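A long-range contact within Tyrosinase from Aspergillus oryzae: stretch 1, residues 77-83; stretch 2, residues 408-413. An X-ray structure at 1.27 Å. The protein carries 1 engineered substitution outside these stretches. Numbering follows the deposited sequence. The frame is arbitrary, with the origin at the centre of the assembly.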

# COMPACT_ATOMS: atom_id res chain seq x y z
N GLU A 77 3.00 -27.58 -17.45
CA GLU A 77 3.72 -27.55 -18.71
C GLU A 77 3.88 -26.12 -19.21
O GLU A 77 3.09 -25.24 -18.91
CB GLU A 77 3.03 -28.40 -19.77
CG GLU A 77 1.81 -27.76 -20.40
CD GLU A 77 2.10 -26.86 -21.58
OE1 GLU A 77 3.01 -27.03 -22.41
OE2 GLU A 77 1.35 -25.88 -21.69
N TRP A 78 4.96 -25.93 -19.97
CA TRP A 78 5.14 -24.71 -20.74
C TRP A 78 5.87 -25.07 -22.03
O TRP A 78 6.81 -25.87 -21.99
CB TRP A 78 5.89 -23.62 -19.94
CG TRP A 78 5.88 -22.32 -20.70
CD1 TRP A 78 4.90 -21.38 -20.71
CD2 TRP A 78 6.92 -21.82 -21.55
NE1 TRP A 78 5.25 -20.34 -21.53
CE2 TRP A 78 6.49 -20.57 -22.05
CE3 TRP A 78 8.18 -22.31 -21.93
CZ2 TRP A 78 7.26 -19.79 -22.93
CZ3 TRP A 78 8.93 -21.54 -22.79
CH2 TRP A 78 8.48 -20.31 -23.27
N ASP A 79 5.45 -24.50 -23.14
CA ASP A 79 6.09 -24.72 -24.44
C ASP A 79 6.27 -26.20 -24.76
O ASP A 79 7.25 -26.61 -25.39
CB ASP A 79 7.42 -23.98 -24.57
CG ASP A 79 7.71 -23.58 -26.01
OD1 ASP A 79 6.73 -23.42 -26.79
OD2 ASP A 79 8.90 -23.43 -26.35
N GLY A 80 5.28 -27.01 -24.36
CA GLY A 80 5.33 -28.41 -24.73
C GLY A 80 6.23 -29.26 -23.86
O GLY A 80 6.39 -30.45 -24.12
N VAL A 81 6.80 -28.64 -22.83
CA VAL A 81 7.68 -29.34 -21.89
C VAL A 81 6.88 -29.65 -20.63
O VAL A 81 6.31 -28.73 -20.02
CB VAL A 81 8.88 -28.45 -21.52
CG1 VAL A 81 9.83 -29.21 -20.60
CG2 VAL A 81 9.57 -27.91 -22.75
N PRO A 82 6.74 -30.91 -20.25
CA PRO A 82 5.85 -31.24 -19.13
C PRO A 82 6.33 -30.73 -17.79
O PRO A 82 7.53 -30.66 -17.58
CB PRO A 82 5.83 -32.78 -19.13
CG PRO A 82 6.28 -33.16 -20.50
CD PRO A 82 7.31 -32.12 -20.87
N GLY A 83 5.37 -30.41 -16.91
CA GLY A 83 5.67 -30.16 -15.50
C GLY A 83 5.79 -31.48 -14.75
O GLY A 83 5.96 -32.53 -15.38
N LEU A 408 18.66 -26.33 -20.11
CA LEU A 408 17.94 -25.30 -19.35
C LEU A 408 16.49 -25.28 -19.78
O LEU A 408 15.96 -24.37 -20.41
CB LEU A 408 18.63 -23.95 -19.56
CG LEU A 408 20.11 -23.90 -19.19
CD1 LEU A 408 20.71 -22.55 -19.59
CD2 LEU A 408 20.31 -24.16 -17.71
N ARG A 409 15.81 -26.37 -19.40
CA ARG A 409 14.38 -26.53 -19.68
C ARG A 409 13.61 -25.42 -18.99
O ARG A 409 13.97 -25.04 -17.87
CB ARG A 409 13.92 -27.91 -19.18
CG ARG A 409 14.61 -29.08 -19.90
CD ARG A 409 13.99 -30.42 -19.48
NE ARG A 409 13.43 -30.32 -18.15
CZ ARG A 409 12.26 -30.79 -17.75
NH1 ARG A 409 11.83 -30.64 -16.50
NH2 ARG A 409 11.49 -31.45 -18.62
N PRO A 410 12.54 -24.90 -19.58
CA PRO A 410 11.90 -25.34 -20.80
C PRO A 410 12.23 -24.53 -22.04
O PRO A 410 11.45 -24.49 -23.00
CB PRO A 410 10.42 -25.10 -20.40
CG PRO A 410 10.51 -23.73 -19.77
CD PRO A 410 11.76 -23.82 -18.92
N PHE A 411 13.40 -23.91 -22.07
CA PHE A 411 13.71 -22.87 -23.03
C PHE A 411 14.28 -23.44 -24.33
O PHE A 411 15.34 -24.04 -24.31
CB PHE A 411 14.69 -21.88 -22.41
CG PHE A 411 14.21 -21.27 -21.12
CD1 PHE A 411 12.93 -20.71 -21.04
CD2 PHE A 411 15.03 -21.24 -20.00
CE1 PHE A 411 12.50 -20.12 -19.84
CE2 PHE A 411 14.62 -20.64 -18.83
CZ PHE A 411 13.35 -20.07 -18.76
N HIS A 412 13.57 -23.20 -25.42
CA HIS A 412 13.96 -23.71 -26.73
C HIS A 412 14.68 -22.65 -27.57
O HIS A 412 14.38 -21.46 -27.50
CB HIS A 412 12.72 -24.18 -27.50
CG HIS A 412 12.12 -25.41 -26.90
ND1 HIS A 412 10.84 -25.41 -26.40
CD2 HIS A 412 12.56 -26.67 -26.76
CE1 HIS A 412 10.52 -26.61 -25.94
NE2 HIS A 412 11.56 -27.40 -26.16
N ARG A 413 15.61 -23.13 -28.39
CA ARG A 413 16.29 -22.29 -29.35
C ARG A 413 16.52 -23.06 -30.65
O ARG A 413 16.49 -24.29 -30.69
CB ARG A 413 17.62 -21.76 -28.82
CG ARG A 413 18.53 -22.87 -28.31
CD ARG A 413 19.82 -22.32 -27.72
NE ARG A 413 20.60 -21.56 -28.68
CZ ARG A 413 21.47 -22.10 -29.51
NH1 ARG A 413 21.71 -23.41 -29.53
NH2 ARG A 413 22.11 -21.30 -30.35
O HOH W 1 11.05 -21.78 -25.49

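Residues that touch across the two stretches are at least 327 apart in sequence; they meet where a tight turn in stretch 1 packs against stretch 2 at Pro 410, the CA atoms of Val 81 and Pro 410 lying 5.9 Å apart. A type I' turn runs from Trp 78 to Val 81, closed by paired backbone hydrogen bonds (Trp 78 N to Val 81 O, 3.1 Å; Val 81 N to Trp 78 O, 2.9 Å). Glu 77 makes no contact across but braces the turn, its OE1 accepting a hydrogen bond from Gly 80 N at 3.0 Å. Trp 78 leaves the backbone sideways, yet its indole reaches Pro 410, CE3 to CG 3.5 Å, and more loosely Phe 411, CZ3 to CD1 4.4 Å. Asp 79 points toward stretch 2 and accepts the only direct hydrogen bond between the stretches: His 412 ND1 donates to Asp 79 OD2 at 2.8 Å, nearly straight at 168° and close to the imidazole plane. A water donates to the same OD2 and accepts from His 412 N, tying the carboxylate to backbone as well as ring. Gly 80 suits backbone angles that would jam a CB against the preceding carbonyl. Val 81 completes the apolar contact, its CG2 3.8 Å from Pro 410 CB; CG2 also makes van der Waals contact with the imidazole, 3.6 Å from His 412 CE1, while the methyl CG1 packs against the guanidinium of Arg 409, 3.4 Å from NH2, without a hydrogen bond.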